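Local coordinates for protein succinate-semialdehyde dehydrogenase (Streptococcus pyogenes MGAS1882, PDB 4OGD) that probably catalyses the NADP+-dependent oxidation of succinic semialdehyde to succinate, as an enzyme of the aldehyde dehydrogenase family, at residues R63-Y66 with A67-T71; K76-T79 with E80-E84; L350-N354 with P355-Q359. All coordinates share one frame; numbering follows the deposited sequence.

Interaction 1 of 3, residues R63-Y66 with A67-T71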
loop_
_atom_site.group_PDB
_atom_site.type_symbol
_atom_site.label_atom_id
_atom_site.label_comp_id
_atom_site.label_asym_id
_atom_site.label_seq_id
_atom_site.Cartn_x
_atom_site.Cartn_y
_atom_site.Cartn_z
ATOM N N ARG A 63 0.825 34.994 -0.777
ATOM C CA ARG A 63 -0.358 34.226 -0.390
ATOM C C ARG A 63 -1.605 34.608 -1.163
ATOM O O ARG A 63 -2.328 33.745 -1.661
ATOM C CB ARG A 63 -0.650 34.342 1.099
ATOM C CG ARG A 63 -1.912 33.575 1.452
ATOM C CD ARG A 63 -2.254 33.656 2.895
ATOM N NE ARG A 63 -2.599 35.018 3.263
ATOM C CZ ARG A 63 -2.933 35.386 4.491
ATOM N NH1 ARG A 63 -2.978 34.485 5.459
ATOM N NH2 ARG A 63 -3.228 36.653 4.748
ATOM N N ASP A 64 -1.858 35.906 -1.271
ATOM C CA ASP A 64 -3.070 36.337 -1.944
ATOM C C ASP A 64 -3.056 36.006 -3.440
ATOM O O ASP A 64 -4.110 35.732 -4.024
ATOM C CB ASP A 64 -3.350 37.818 -1.669
ATOM C CG ASP A 64 -3.706 38.086 -0.211
ATOM O OD1 ASP A 64 -3.895 37.123 0.575
ATOM O OD2 ASP A 64 -3.809 39.278 0.150
ATOM N N LYS A 65 -1.870 36.008 -4.051
ATOM C CA LYS A 65 -1.731 35.588 -5.446
ATOM C C LYS A 65 -2.172 34.136 -5.615
ATOM O O LYS A 65 -2.953 33.817 -6.502
ATOM C CB LYS A 65 -0.284 35.757 -5.939
ATOM C CG LYS A 65 0.034 34.979 -7.226
ATOM C CD LYS A 65 1.538 34.957 -7.551
ATOM C CE LYS A 65 1.869 33.936 -8.631
ATOM N NZ LYS A 65 3.300 34.035 -9.057
ATOM N N TYR A 66 -1.672 33.257 -4.754
ATOM C CA TYR A 66 -2.013 31.839 -4.868
ATOM C C TYR A 66 -3.466 31.577 -4.482
ATOM O O TYR A 66 -4.140 30.745 -5.094
ATOM C CB TYR A 66 -1.045 30.998 -4.043
ATOM C CG TYR A 66 0.323 30.961 -4.679
ATOM C CD1 TYR A 66 0.563 30.170 -5.791
ATOM C CD2 TYR A 66 1.361 31.737 -4.182
ATOM C CE1 TYR A 66 1.810 30.140 -6.392
ATOM C CE2 TYR A 66 2.608 31.723 -4.774
ATOM C CZ TYR A 66 2.827 30.920 -5.877
ATOM O OH TYR A 66 4.065 30.899 -6.472
ATOM N N ALA A 67 -3.948 32.288 -3.466
ATOM C CA ALA A 67 -5.348 32.175 -3.069
ATOM C C ALA A 67 -6.266 32.548 -4.225
ATOM O O ALA A 67 -7.232 31.834 -4.511
ATOM C CB ALA A 67 -5.634 33.048 -1.863
ATOM N N GLU A 68 -5.977 33.663 -4.892
ATOM C CA GLU A 68 -6.834 34.083 -6.001
ATOM C C GLU A 68 -6.799 33.107 -7.187
ATOM O O GLU A 68 -7.811 32.906 -7.866
ATOM C CB GLU A 68 -6.494 35.509 -6.464
ATOM C CG GLU A 68 -7.382 35.965 -7.620
ATOM C CD GLU A 68 -7.264 37.442 -7.940
ATOM O OE1 GLU A 68 -6.511 38.163 -7.245
ATOM O OE2 GLU A 68 -7.937 37.877 -8.901
ATOM N N ILE A 69 -5.636 32.513 -7.442
ATOM C CA ILE A 69 -5.508 31.523 -8.508
ATOM C C ILE A 69 -6.484 30.374 -8.259
ATOM O O ILE A 69 -7.166 29.906 -9.176
ATOM C CB ILE A 69 -4.067 30.992 -8.600
ATOM C CG1 ILE A 69 -3.183 32.030 -9.297
ATOM C CG2 ILE A 69 -4.019 29.667 -9.356
ATOM C CD1 ILE A 69 -1.709 31.690 -9.278
ATOM N N MET A 70 -6.580 29.947 -7.007
ATOM C CA MET A 70 -7.495 28.858 -6.674
ATOM C C MET A 70 -8.968 29.267 -6.809
ATOM O O MET A 70 -9.779 28.523 -7.365
ATOM C CB MET A 70 -7.201 28.318 -5.281
ATOM C CG MET A 70 -5.875 27.609 -5.199
ATOM S SD MET A 70 -5.683 26.772 -3.616
ATOM C CE MET A 70 -4.747 27.984 -2.691
ATOM N N THR A 71 -9.304 30.456 -6.319
ATOM C CA THR A 71 -10.666 30.977 -6.458
ATOM C C THR A 71 -11.078 31.106 -7.929
ATOM O O THR A 71 -12.179 30.697 -8.322
ATOM C CB THR A 71 -10.799 32.342 -5.766
ATOM O OG1 THR A 71 -10.613 32.185 -4.352
ATOM C CG2 THR A 71 -12.180 32.954 -6.047
#
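Ile-69 leans back on the preceding turn of its helix, its CG1 resting 3.3 Å from Lys-65 O and its CB close to Tyr-66 O. CG1 lies beside the backbone N and anti to the carbonyl carbon (chi1 -77°), which carries CD1 back along the helix toward Lys-65 and Tyr-66. There CD1 comes within 4.4 Å of Tyr-66 CD1, approaching the ring obliquely in a loose apolar contact. It is also 4.3 Å from Lys-65 CG, in the aliphatic part of an extended lysine chain whose CE passes above one face of the same tyrosine ring, nearer its rim than its centre. Met-70 meets Tyr-66 at its backbone rather than its ring: the chain bends at chi3 (-96°), so that CG and CE both lie near Tyr-66 O, CE at 3.7 Å. This oxygen also accepts the backbone N-H of Met-70, so the carbons on either side of the sulfur lie against a carbonyl that is already bonded within the helix.

Beneath these side chains run four successive i to i+4 backbone bonds. The first, from Ala-67 N to Arg-63 O at 2.8 Å, is the straightest, with an N-H...O angle of 164°; the last, from Met-70 N to Tyr-66 O, is longer at 3.2 Å. Of the charged side chains, Glu-68 pairs with Lys-72, one turn ahead, and Arg-63 with Asp-86.

Helix 63-74 packs against two others. Ala-67 and Met-70 pack on helix 78-103 through Phe-78 and Glu-84, whereas Tyr-66 and Ile-69 turn to helix 161-173, touching Leu-170 and Ser-166, with the Tyr-66 ring also meeting that of Tyr-135.

Interaction 2 of 3, residues K76-T79 with E80-E84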
loop_
_atom_site.group_PDB
_atom_site.type_symbol
_atom_site.label_atom_id
_atom_site.label_comp_id
_atom_site.label_asym_id
_atom_site.label_seq_id
_atom_site.Cartn_x
_atom_site.Cartn_y
_atom_site.Cartn_z
ATOM N N LYS A 76 -13.793 28.607 -5.045
ATOM C CA LYS A 76 -13.914 28.662 -3.592
ATOM C C LYS A 76 -13.723 30.067 -3.062
ATOM O O LYS A 76 -13.061 30.891 -3.696
ATOM C CB LYS A 76 -12.961 27.694 -2.881
ATOM C CG LYS A 76 -11.483 28.039 -2.957
ATOM C CD LYS A 76 -10.682 27.135 -2.011
ATOM C CE LYS A 76 -10.823 25.648 -2.362
ATOM N NZ LYS A 76 -10.285 24.750 -1.281
ATOM N N LEU A 77 -14.315 30.331 -1.902
ATOM C CA LEU A 77 -14.158 31.619 -1.234
ATOM C C LEU A 77 -12.678 31.980 -1.143
ATOM O O LEU A 77 -11.839 31.132 -0.837
ATOM C CB LEU A 77 -14.756 31.557 0.167
ATOM C CG LEU A 77 -16.245 31.243 0.282
ATOM C CD1 LEU A 77 -16.664 31.290 1.743
ATOM C CD2 LEU A 77 -17.078 32.188 -0.570
ATOM N N PHE A 78 -12.350 33.226 -1.462
ATOM C CA PHE A 78 -10.976 33.704 -1.368
ATOM C C PHE A 78 -10.403 33.497 0.035
ATOM O O PHE A 78 -9.230 33.158 0.186
ATOM C CB PHE A 78 -10.932 35.187 -1.753
ATOM C CG PHE A 78 -9.568 35.821 -1.645
ATOM C CD1 PHE A 78 -8.579 35.555 -2.587
ATOM C CD2 PHE A 78 -9.292 36.722 -0.623
ATOM C CE1 PHE A 78 -7.328 36.164 -2.506
ATOM C CE2 PHE A 78 -8.038 37.336 -0.534
ATOM C CZ PHE A 78 -7.060 37.054 -1.475
ATOM N N THR A 79 -11.228 33.700 1.057
ATOM C CA THR A 79 -10.784 33.504 2.439
ATOM C C THR A 79 -10.426 32.045 2.705
ATOM O O THR A 79 -9.453 31.763 3.412
ATOM C CB THR A 79 -11.824 33.986 3.474
ATOM O OG1 THR A 79 -13.097 33.387 3.194
ATOM C CG2 THR A 79 -11.954 35.505 3.430
ATOM N N GLU A 80 -11.212 31.124 2.146
ATOM C CA GLU A 80 -10.908 29.699 2.282
ATOM C C GLU A 80 -9.612 29.365 1.562
ATOM O O GLU A 80 -8.810 28.559 2.047
ATOM C CB GLU A 80 -12.038 28.835 1.714
ATOM C CG GLU A 80 -13.262 28.715 2.609
ATOM C CD GLU A 80 -14.323 27.794 2.029
ATOM O OE1 GLU A 80 -14.038 27.125 1.013
ATOM O OE2 GLU A 80 -15.440 27.744 2.590
ATOM N N ALA A 81 -9.414 29.972 0.399
ATOM C CA ALA A 81 -8.190 29.753 -0.364
ATOM C C ALA A 81 -6.966 30.289 0.378
ATOM O O ALA A 81 -5.889 29.701 0.304
ATOM C CB ALA A 81 -8.299 30.371 -1.748
ATOM N N GLN A 82 -7.119 31.418 1.069
ATOM C CA GLN A 82 -6.035 31.941 1.893
ATOM C C GLN A 82 -5.679 30.938 2.985
ATOM O O GLN A 82 -4.505 30.684 3.247
ATOM C CB GLN A 82 -6.432 33.265 2.538
ATOM C CG GLN A 82 -6.477 34.437 1.585
ATOM C CD GLN A 82 -6.977 35.679 2.277
ATOM O OE1 GLN A 82 -8.006 35.646 2.949
ATOM N NE2 GLN A 82 -6.238 36.776 2.144
ATOM N N GLY A 83 -6.700 30.372 3.626
ATOM C CA GLY A 83 -6.474 29.359 4.638
ATOM C C GLY A 83 -5.783 28.140 4.056
ATOM O O GLY A 83 -4.933 27.532 4.709
ATOM N N GLU A 84 -6.144 27.773 2.827
ATOM C CA GLU A 84 -5.497 26.626 2.191
ATOM C C GLU A 84 -4.010 26.897 1.983
ATOM O O GLU A 84 -3.170 26.024 2.219
ATOM C CB GLU A 84 -6.162 26.261 0.863
ATOM C CG GLU A 84 -5.539 25.028 0.202
ATOM C CD GLU A 84 -6.342 24.500 -0.968
ATOM O OE1 GLU A 84 -7.519 24.899 -1.135
ATOM O OE2 GLU A 84 -5.791 23.676 -1.727
HETATM O O HOH W 1 -11.873 25.410 0.884
HETATM O O HOH W 2 -15.850 28.034 -0.865
#
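Lys-76 and Glu-84 join in a salt bridge across the start of helix 78-103, NZ meeting OE1 at 2.8 Å nearly in line with its C-O bond. The two chains cross at about a right angle. Lys-76 reaches the carboxylate by bending at chi3 (60°), and its CD passes 4.0 Å from Ala-81 CB. A second short contact joins Phe-78 and Gln-82: the glutamine CG sits over one face of the ring in a CH-pi contact, 4.2 Å from the centroid, while the amide runs on past CE2 with its plane 35° from that of the ring. NE2 is hydrogen-bonded to Asp-64 OD1 of helix 63-74, which holds the amide there.

Further out, Asn-132 O also accepts from Lys-76 NZ, and Glu-84 OE2 takes the backbone N-H groups of Tyr-135 and Tyr-136, which fixes the carboxylate's rotation. Two waters donate to Glu-80 OE1, each at 2.8 Å; one accepts from Lys-76 NZ, the other from Leu-77 N. Glu-80 OE2 is bonded to Asn-258 N.

Leu-77 occupies the N-cap position, and its carbonyl accepts Ala-81 N at 3.0 Å. This is a helix N-terminus braced by side chains and ordered water, tying helix 78-103 to loops of the aldehyde dehydrogenase fold.

Interaction 3 of 3, residues L350-N354 with P355-Q359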
loop_
_atom_site.group_PDB
_atom_site.type_symbol
_atom_site.label_atom_id
_atom_site.label_comp_id
_atom_site.label_asym_id
_atom_site.label_seq_id
_atom_site.Cartn_x
_atom_site.Cartn_y
_atom_site.Cartn_z
ATOM N N LEU A 350 -34.556 9.649 4.508
ATOM C CA LEU A 350 -33.930 8.690 3.610
ATOM C C LEU A 350 -34.107 7.276 4.159
ATOM O O LEU A 350 -33.767 7.004 5.310
ATOM C CB LEU A 350 -32.438 8.997 3.433
ATOM C CG LEU A 350 -32.087 10.289 2.681
ATOM C CD1 LEU A 350 -30.645 10.696 2.963
ATOM C CD2 LEU A 350 -32.298 10.132 1.183
ATOM N N THR A 351 -34.644 6.384 3.333
ATOM C CA THR A 351 -34.722 4.969 3.672
ATOM C C THR A 351 -33.681 4.201 2.864
ATOM O O THR A 351 -33.112 4.729 1.906
ATOM C CB THR A 351 -36.135 4.398 3.403
ATOM O OG1 THR A 351 -36.442 4.502 2.007
ATOM C CG2 THR A 351 -37.169 5.167 4.193
ATOM N N LYS A 352 -33.442 2.952 3.240
ATOM C CA LYS A 352 -32.366 2.175 2.625
ATOM C C LYS A 352 -32.569 1.877 1.144
ATOM O O LYS A 352 -31.603 1.632 0.417
ATOM C CB LYS A 352 -32.138 0.883 3.393
ATOM C CG LYS A 352 -31.538 1.103 4.753
ATOM C CD LYS A 352 -31.342 -0.220 5.448
ATOM C CE LYS A 352 -30.850 -0.030 6.857
ATOM N NZ LYS A 352 -30.727 -1.349 7.542
ATOM N N ASP A 353 -33.818 1.902 0.695
ATOM C CA ASP A 353 -34.119 1.656 -0.709
ATOM C C ASP A 353 -34.001 2.928 -1.536
ATOM O O ASP A 353 -34.160 2.898 -2.757
ATOM C CB ASP A 353 -35.517 1.061 -0.848
ATOM C CG ASP A 353 -36.488 1.643 0.148
ATOM O OD1 ASP A 353 -37.193 0.854 0.816
ATOM O OD2 ASP A 353 -36.536 2.886 0.273
ATOM N N ASN A 354 -33.715 4.041 -0.862
ATOM C CA ASN A 354 -33.450 5.310 -1.534
ATOM C C ASN A 354 -31.960 5.358 -1.858
ATOM O O ASN A 354 -31.134 5.255 -0.958
ATOM C CB ASN A 354 -33.839 6.471 -0.612
ATOM C CG ASN A 354 -33.842 7.819 -1.319
ATOM O OD1 ASN A 354 -32.972 8.109 -2.136
ATOM N ND2 ASN A 354 -34.823 8.655 -0.990
ATOM N N PRO A 355 -31.610 5.497 -3.144
ATOM C CA PRO A 355 -30.197 5.460 -3.543
ATOM C C PRO A 355 -29.343 6.474 -2.784
ATOM O O PRO A 355 -28.186 6.186 -2.466
ATOM C CB PRO A 355 -30.248 5.830 -5.024
ATOM C CG PRO A 355 -31.598 5.391 -5.467
ATOM C CD PRO A 355 -32.510 5.644 -4.302
ATOM N N ILE A 356 -29.916 7.634 -2.483
ATOM C CA ILE A 356 -29.176 8.704 -1.815
ATOM C C ILE A 356 -28.798 8.350 -0.354
ATOM O O ILE A 356 -27.866 8.926 0.212
ATOM C CB ILE A 356 -29.929 10.064 -1.965
ATOM C CG1 ILE A 356 -30.004 10.451 -3.447
ATOM C CG2 ILE A 356 -29.261 11.182 -1.176
ATOM C CD1 ILE A 356 -28.630 10.575 -4.130
ATOM N N TYR A 357 -29.480 7.368 0.239
ATOM C CA TYR A 357 -29.113 6.872 1.570
ATOM C C TYR A 357 -27.630 6.514 1.632
ATOM O O TYR A 357 -26.988 6.689 2.668
ATOM C CB TYR A 357 -29.948 5.631 1.921
ATOM C CG TYR A 357 -29.910 5.204 3.381
ATOM C CD1 TYR A 357 -28.892 4.388 3.869
ATOM C CD2 TYR A 357 -30.914 5.588 4.260
ATOM C CE1 TYR A 357 -28.870 3.982 5.202
ATOM C CE2 TYR A 357 -30.901 5.188 5.589
ATOM C CZ TYR A 357 -29.876 4.389 6.054
ATOM O OH TYR A 357 -29.890 4.003 7.385
ATOM N N TYR A 358 -27.087 6.043 0.511
ATOM C CA TYR A 358 -25.719 5.530 0.468
ATOM C C TYR A 358 -24.781 6.310 -0.455
ATOM O O TYR A 358 -23.644 5.889 -0.661
ATOM C CB TYR A 358 -25.718 4.054 0.037
ATOM C CG TYR A 358 -26.391 3.128 1.023
ATOM C CD1 TYR A 358 -25.771 2.791 2.220
ATOM C CD2 TYR A 358 -27.642 2.583 0.754
ATOM C CE1 TYR A 358 -26.386 1.943 3.127
ATOM C CE2 TYR A 358 -28.261 1.736 1.654
ATOM C CZ TYR A 358 -27.625 1.414 2.832
ATOM O OH TYR A 358 -28.239 0.575 3.730
ATOM N N GLN A 359 -25.238 7.434 -1.007
ATOM C CA GLN A 359 -24.427 8.197 -1.966
ATOM C C GLN A 359 -23.833 9.454 -1.364
ATOM O O GLN A 359 -24.495 10.149 -0.600
ATOM C CB GLN A 359 -25.270 8.618 -3.172
ATOM C CG GLN A 359 -25.638 7.497 -4.110
ATOM C CD GLN A 359 -26.215 8.001 -5.421
ATOM O OE1 GLN A 359 -25.966 9.141 -5.839
ATOM N NE2 GLN A 359 -26.994 7.153 -6.080
#
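Two hydrogen bonds accepted by Asn-354 organise the turn into residues 355-357. Its backbone O accepts Tyr-357 N at 2.9 Å, with the donor 49° out of the carbonyl plane, as part of a short 3-10 segment. Its side-chain OD1 takes Ile-356 N at 3.1 Å. CG lies anti to the backbone N (chi1 -169°), which turns the amide toward Pro-355, crossing it at about a right angle, and places OD1 ahead of the first N-H of the segment, since the proline has none to offer. The other end of that amide, ND2, donates to Ala-321 O, so both ends of the group are fixed.

Contacts with the aromatic rings form a second class. Lys-352 and Tyr-357 lie side by side and point the same way, and Lys-352 CG sits over one ring face in a CH-pi contact, 4.0 Å from the centroid. Leu-350 O meets the same ring at its edge, 3.4 Å from CD2. The hydroxyl of Tyr-358, hydrogen-bonded to Asp-383, approaches the lysine chain from another direction, 3.5 Å from CG.

Apolar packing closes the contact: Leu-350 CD2 touches Ile-356 CB at 3.9 Å, and Leu-350 CB rests against Tyr-357 CD2. Ile-356 continues onto helix 308-323, while the Tyr-357 ring meets Tyr-369 edge-to-face.

Here a type I beta turn, Thr-351 to Asn-354, leads directly into a 3-10 turn, with Asn-354 OD1 bonded to the N-H two residues on as in an Asx turn. It forms part of the connection between strands 345-348 and 365-371, parallel neighbours in the seven-stranded mixed sheet of this aldehyde dehydrogenase.

How the interactions relate
Interactions 1 and 2 are neighbours in sequence and in space, their centres about 8 Å apart, on helix 63-74 and at the start of helix 78-103, the next in the chain. Two probable hydrogen bonds join them: Asp-64 OD1 to Gln-82 NE2 at 2.8 Å, and Thr-71 OG1 to Lys-76 O, also at 2.8 Å. Between these, the helices come close enough for Ala-67 O to lie 3.3 Å from Ala-81 CB. Tyr-135 is shared as well, through its ring by interaction 1 and through its backbone N by interaction 2. Interaction 3 stands apart, its centre about 33 Å from that of interaction 2 and about 38 Å from that of interaction 1, in a connection of the seven-stranded sheet.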